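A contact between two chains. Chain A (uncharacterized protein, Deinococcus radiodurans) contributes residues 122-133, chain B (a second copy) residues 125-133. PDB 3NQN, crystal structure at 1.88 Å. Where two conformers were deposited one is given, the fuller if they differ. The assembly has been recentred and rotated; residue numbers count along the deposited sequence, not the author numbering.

Chain A, residues 122-133: GWGGAAFEKMVQ
Chain B (125-133) GAAFEKMVQ

Two copies of one helix cross almost at right angles: the axes come within 8.1 Å, with a signed crossing angle of -101°. So steep a crossing confines contact to a short patch, 501 Å² summed over both sides. Gly A124 and Ala B127 present little bulk where their CA atoms lie 5.3 Å apart; the CA atoms of Phe A128 and Phe B128 come as near, 5.4 Å, with their CA-to-CB bonds pointing sideways. Trp A123 to Gln A133 and Ala B126 to Gln B133 hold alpha torsions near -65/-43; Gly A122 departs at 77/176 and Gly B125 has psi -166. Both helices keep their backbone hydrogen bonds internal, such as Phe A128 N to Gly A124 O at 3.1 Å and Val B132 N to Phe B128 O at 3.2 Å. No hydrogen bond crosses, so shape and apolar contact do the work.

Chain B enters at Gly B125, whose N sits 3.8 Å from Met A131 SE. Ala B127 then points toward chain A, its CB 3.5 Å from Ala A127 CB and 3.4 Å from Trp A123 NE1, covering one face of the indole (chi1 t, chi2 -6°).

Phe B128 (t, chi2 86°) is the hub. Its ring forms an offset stack with Phe A128 (chi1 -145°, chi2 84°), centroids 4.3 Å apart and planes at 10°; the offset lets the rings share face contact without aligning their pi clouds. The SE of selenomethionine Met A131 (chi1 -124°, chi2 130°, chi3 m) stands 4.6 Å from the Phe B128 ring centroid, obliquely, while Ala A127 O meets that ring's edge, 3.8 Å from Phe B128 CD1.

One turn on, selenomethionine Met B131 (t, p, p) reaches bare backbone: its CE lies 3.0 Å from Gly A124 C and 3.1 Å from Gly A125 N. A CB modelled on Gly A124 would fall 3.4 Å from that CE, a tight fit. Met B131 CG also packs 3.4 Å from Phe A128 CD1. Val B132 (t) finishes the patch, placing CG2 3.4 Å from Phe A128 CE1, at the ring edge.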

ATOM      1  N   GLY A 122      13.463  14.108 -19.265  1.00 65.58           N
ATOM      2  CA  GLY A 122      13.504  13.171 -20.391  1.00 63.75           C
ATOM      3  C   GLY A 122      12.150  12.589 -20.819  1.00 60.24           C
ATOM      4  O   GLY A 122      11.103  12.866 -20.206  1.00 56.59           O
ATOM      5  N   TRP A 123      12.190  11.796 -21.895  1.00 57.28           N
ATOM      6  CA  TRP A 123      11.016  11.085 -22.440  1.00 52.95           C
ATOM      7  C   TRP A 123      10.366  10.231 -21.325  1.00 51.85           C
ATOM      8  O   TRP A 123       9.170  10.338 -21.070  1.00 47.18           O
ATOM      9  CB  TRP A 123      11.475  10.163 -23.608  1.00 51.74           C
ATOM     10  CG  TRP A 123      10.359   9.518 -24.430  1.00 46.48           C
ATOM     11  CD1 TRP A 123       9.023   9.566 -24.184  1.00 39.73           C
ATOM     12  CD2 TRP A 123      10.523   8.648 -25.566  1.00 50.86           C
ATOM     13  NE1 TRP A 123       8.339   8.823 -25.116  1.00 42.52           N
ATOM     14  CE2 TRP A 123       9.235   8.248 -25.975  1.00 47.35           C
ATOM     15  CE3 TRP A 123      11.632   8.204 -26.301  1.00 50.36           C
ATOM     16  CZ2 TRP A 123       9.022   7.424 -27.085  1.00 45.00           C
ATOM     17  CZ3 TRP A 123      11.416   7.378 -27.405  1.00 50.97           C
ATOM     18  CH2 TRP A 123      10.121   7.005 -27.786  1.00 46.22           C
ATOM     19  N   GLY A 124      11.168   9.381 -20.675  1.00 53.52           N
ATOM     20  CA  GLY A 124      10.670   8.533 -19.575  1.00 55.26           C
ATOM     21  C   GLY A 124       9.870   9.327 -18.532  1.00 56.43           C
ATOM     22  O   GLY A 124       8.760   8.926 -18.143  1.00 57.31           O
ATOM     23  N   GLY A 125      10.430  10.465 -18.096  1.00 56.95           N
ATOM     24  CA  GLY A 125       9.783  11.338 -17.085  1.00 55.22           C
ATOM     25  C   GLY A 125       8.542  12.069 -17.576  1.00 54.67           C
ATOM     26  O   GLY A 125       7.604  12.331 -16.794  1.00 52.92           O
ATOM     27  N   ALA A 126       8.529  12.429 -18.860  1.00 55.79           N
ATOM     28  CA  ALA A 126       7.372  13.122 -19.446  1.00 55.30           C
ATOM     29  C   ALA A 126       6.186  12.156 -19.573  1.00 53.73           C
ATOM     30  O   ALA A 126       5.052  12.509 -19.237  1.00 51.40           O
ATOM     31  CB  ALA A 126       7.735  13.709 -20.810  1.00 56.84           C
ATOM     32  N   ALA A 127       6.469  10.933 -20.047  1.00 53.71           N
ATOM     33  CA  ALA A 127       5.447   9.881 -20.185  1.00 54.18           C
ATOM     34  C   ALA A 127       4.860   9.502 -18.822  1.00 53.38           C
ATOM     35  O   ALA A 127       3.650   9.285 -18.693  1.00 50.08           O
ATOM     36  CB  ALA A 127       6.039   8.649 -20.862  1.00 55.04           C
ATOM     37  N   PHE A 128       5.714   9.447 -17.803  1.00 53.38           N
ATOM     38  CA  PHE A 128       5.264   9.091 -16.462  1.00 53.62           C
ATOM     39  C   PHE A 128       4.346  10.160 -15.868  1.00 52.11           C
ATOM     40  O   PHE A 128       3.291   9.838 -15.311  1.00 53.53           O
ATOM     41  CB  PHE A 128       6.451   8.832 -15.534  1.00 55.11           C
ATOM     42  CG  PHE A 128       6.194   7.754 -14.550  1.00 54.31           C
ATOM     43  CD1 PHE A 128       6.392   6.436 -14.902  1.00 54.52           C
ATOM     44  CD2 PHE A 128       5.671   8.041 -13.302  1.00 49.17           C
ATOM     45  CE1 PHE A 128       6.115   5.421 -14.009  1.00 62.16           C
ATOM     46  CE2 PHE A 128       5.384   7.030 -12.406  1.00 49.52           C
ATOM     47  CZ  PHE A 128       5.606   5.722 -12.756  1.00 55.31           C
ATOM     48  N   GLU A 129       4.726  11.428 -16.017  1.00 53.81           N
ATOM     49  CA  GLU A 129       3.933  12.547 -15.479  1.00 53.96           C
ATOM     50  C   GLU A 129       2.549  12.612 -16.116  1.00 52.88           C
ATOM     51  O   GLU A 129       1.532  12.737 -15.417  1.00 49.94           O
ATOM     52  CB  GLU A 129       4.662  13.876 -15.700  1.00 56.51           C
ATOM     53  CG  GLU A 129       3.940  15.098 -15.117  1.00 65.39           C
ATOM     54  CD  GLU A 129       4.780  16.370 -15.189  1.00 78.09           C
ATOM     55  OE1 GLU A 129       5.579  16.506 -16.149  1.00 82.27           O
ATOM     56  OE2 GLU A 129       4.631  17.237 -14.291  1.00 84.30           O
ATOM     57  N   LYS A 130       2.517  12.539 -17.443  1.00 52.57           N
ATOM     58  CA  LYS A 130       1.262  12.581 -18.195  1.00 52.67           C
ATOM     59  C   LYS A 130       0.290  11.514 -17.710  1.00 49.22           C
ATOM     60  O   LYS A 130      -0.859  11.807 -17.405  1.00 48.33           O
ATOM     61  CB  LYS A 130       1.550  12.363 -19.698  1.00 54.98           C
ATOM     62  CG  LYS A 130       0.302  12.369 -20.607  1.00 59.93           C
ATOM     63  CD  LYS A 130       0.671  12.122 -22.082  1.00 61.36           C
HETATM   64  N   MSE A 131       0.788  10.283 -17.597  1.00 47.95           N
HETATM   65  CA  MSE A 131      -0.055   9.154 -17.237  0.50 47.54           C
HETATM   66  C   MSE A 131      -0.504   9.214 -15.757  1.00 44.72           C
HETATM   67  O   MSE A 131      -1.659   8.897 -15.447  1.00 39.32           O
HETATM   68  CB  MSE A 131       0.670   7.844 -17.553  0.50 49.97           C
HETATM   69  CG  MSE A 131      -0.121   6.935 -18.474  0.50 57.69           C
HETATM   70 SE   MSE A 131       0.969   6.307 -19.972  0.38 72.38          SE
HETATM   71  CE  MSE A 131       1.606   8.028 -20.661  0.50 59.42           C
ATOM     72  N   VAL A 132       0.386   9.649 -14.858  1.00 43.66           N
ATOM     73  CA  VAL A 132       0.015   9.750 -13.427  1.00 42.30           C
ATOM     74  C   VAL A 132      -1.023  10.848 -13.153  1.00 41.06           C
ATOM     75  O   VAL A 132      -1.957  10.623 -12.383  1.00 36.97           O
ATOM     76  CB  VAL A 132       1.235   9.946 -12.488  1.00 42.34           C
ATOM     77  CG1 VAL A 132       0.762  10.253 -11.045  1.00 36.13           C
ATOM     78  CG2 VAL A 132       2.139   8.709 -12.509  1.00 42.71           C
ATOM     79  N   GLN A 133      -0.857  12.034 -13.752  1.00 40.57           N
ATOM     80  CA  GLN A 133      -1.812  13.128 -13.550  0.50 41.21           C
ATOM     81  C   GLN A 133      -3.209  12.758 -14.054  1.00 40.36           C
ATOM     82  O   GLN A 133      -4.209  13.003 -13.381  1.00 39.42           O
ATOM     83  CB  GLN A 133      -1.327  14.396 -14.243  0.50 44.10           C
ATOM     84  CG  GLN A 133      -0.083  14.994 -13.613  0.50 46.78           C
ATOM     85  CD  GLN A 133       0.403  16.223 -14.345  0.50 47.31           C
ATOM     86  OE1 GLN A 133      -0.155  16.613 -15.368  0.50 49.11           O
ATOM     87  NE2 GLN A 133       1.442  16.846 -13.818  0.50 51.72           N
TER
ATOM     88  N   GLY B 125       2.090   3.810 -22.541  1.00 58.55           N
ATOM     89  CA  GLY B 125       2.833   3.384 -23.732  1.00 58.35           C
ATOM     90  C   GLY B 125       4.156   2.728 -23.363  1.00 56.91           C
ATOM     91  O   GLY B 125       4.394   2.381 -22.190  1.00 53.54           O
ATOM     92  N   ALA B 126       5.028   2.573 -24.354  1.00 56.17           N
ATOM     93  CA  ALA B 126       6.323   1.929 -24.146  1.00 55.11           C
ATOM     94  C   ALA B 126       7.229   2.732 -23.194  1.00 54.10           C
ATOM     95  O   ALA B 126       7.974   2.150 -22.405  1.00 51.41           O
ATOM     96  CB  ALA B 126       7.027   1.702 -25.482  1.00 56.95           C
ATOM     97  N   ALA B 127       7.149   4.060 -23.264  1.00 53.10           N
ATOM     98  CA  ALA B 127       7.983   4.925 -22.421  1.00 51.80           C
ATOM     99  C   ALA B 127       7.623   4.759 -20.962  1.00 48.01           C
ATOM    100  O   ALA B 127       8.504   4.650 -20.094  1.00 45.93           O
ATOM    101  CB  ALA B 127       7.837   6.395 -22.847  1.00 52.75           C
ATOM    102  N   PHE B 128       6.331   4.707 -20.682  1.00 46.68           N
ATOM    103  CA  PHE B 128       5.868   4.535 -19.315  1.00 46.38           C
ATOM    104  C   PHE B 128       6.312   3.193 -18.742  1.00 45.44           C
ATOM    105  O   PHE B 128       6.769   3.132 -17.618  1.00 45.84           O
ATOM    106  CB  PHE B 128       4.344   4.632 -19.221  1.00 47.63           C
ATOM    107  CG  PHE B 128       3.835   4.656 -17.806  1.00 46.70           C
ATOM    108  CD1 PHE B 128       3.758   5.849 -17.107  1.00 53.47           C
ATOM    109  CD2 PHE B 128       3.478   3.479 -17.155  1.00 51.37           C
ATOM    110  CE1 PHE B 128       3.324   5.878 -15.788  1.00 52.63           C
ATOM    111  CE2 PHE B 128       3.040   3.503 -15.834  1.00 46.38           C
ATOM    112  CZ  PHE B 128       2.968   4.700 -15.152  1.00 50.57           C
ATOM    113  N   GLU B 129       6.175   2.125 -19.527  1.00 46.48           N
ATOM    114  CA  GLU B 129       6.518   0.798 -19.062  0.50 46.84           C
ATOM    115  C   GLU B 129       8.020   0.675 -18.736  1.00 46.89           C
ATOM    116  O   GLU B 129       8.390   0.053 -17.752  1.00 43.19           O
ATOM    117  CB  GLU B 129       6.074  -0.259 -20.090  0.50 48.00           C
ATOM    118  CG  GLU B 129       4.537  -0.306 -20.288  0.50 50.40           C
ATOM    119  CD  GLU B 129       4.078  -1.454 -21.173  0.50 51.75           C
ATOM    120  OE1 GLU B 129       4.902  -1.985 -21.942  0.50 48.40           O
ATOM    121  OE2 GLU B 129       2.888  -1.820 -21.096  0.50 51.49           O
ATOM    122  N   LYS B 130       8.875   1.304 -19.566  1.00 48.69           N
ATOM    123  CA  LYS B 130      10.347   1.251 -19.353  1.00 47.08           C
ATOM    124  C   LYS B 130      10.740   1.890 -18.022  1.00 44.64           C
ATOM    125  O   LYS B 130      11.659   1.401 -17.334  1.00 44.03           O
ATOM    126  CB  LYS B 130      11.115   1.950 -20.492  1.00 48.53           C
ATOM    127  CG  LYS B 130      10.927   1.335 -21.886  1.00 50.43           C
ATOM    128  CD  LYS B 130      11.498  -0.051 -22.006  1.00 55.16           C
ATOM    129  CE  LYS B 130      11.185  -0.636 -23.382  1.00 61.15           C
ATOM    130  NZ  LYS B 130      11.664  -2.034 -23.540  1.00 57.90           N
HETATM  131  N   MSE B 131      10.069   2.986 -17.671  1.00 42.98           N
HETATM  132  CA  MSE B 131      10.341   3.696 -16.418  0.50 43.60           C
HETATM  133  C   MSE B 131       9.987   2.824 -15.219  1.00 41.43           C
HETATM  134  O   MSE B 131      10.764   2.725 -14.267  1.00 40.58           O
HETATM  135  CB  MSE B 131       9.535   4.995 -16.342  0.50 46.33           C
HETATM  136  CG  MSE B 131       9.668   5.740 -14.995  0.50 49.89           C
HETATM  137 SE   MSE B 131      11.275   6.839 -14.878  0.38 71.87          SE
HETATM  138  CE  MSE B 131      10.606   8.412 -15.786  0.50 56.15           C
ATOM    139  N   VAL B 132       8.794   2.231 -15.251  1.00 40.00           N
ATOM    140  CA  VAL B 132       8.347   1.365 -14.164  1.00 39.66           C
ATOM    141  C   VAL B 132       9.290   0.168 -14.035  1.00 38.10           C
ATOM    142  O   VAL B 132       9.670  -0.224 -12.928  1.00 35.26           O
ATOM    143  CB  VAL B 132       6.908   0.849 -14.397  1.00 39.12           C
ATOM    144  CG1 VAL B 132       6.514  -0.182 -13.300  1.00 38.48           C
ATOM    145  CG2 VAL B 132       5.931   2.005 -14.415  1.00 38.87           C
ATOM    146  N   GLN B 133       9.650  -0.421 -15.175  1.00 37.17           N
ATOM    147  CA  GLN B 133      10.489  -1.597 -15.178  1.00 38.03           C
ATOM    148  C   GLN B 133      11.880  -1.274 -14.682  1.00 36.61           C
ATOM    149  O   GLN B 133      12.439  -2.029 -13.881  1.00 36.07           O
ATOM    150  CB  GLN B 133      10.469  -2.277 -16.558  1.00 39.49           C
ATOM    151  CG  GLN B 133       9.102  -2.942 -16.789  1.00 47.44           C
ATOM    152  CD  GLN B 133       8.977  -3.720 -18.078  1.00 59.25           C
ATOM    153  OE1 GLN B 133       8.337  -4.805 -18.108  1.00 49.20           O
ATOM    154  NE2 GLN B 133       9.535  -3.173 -19.166  1.00 48.64           N
TER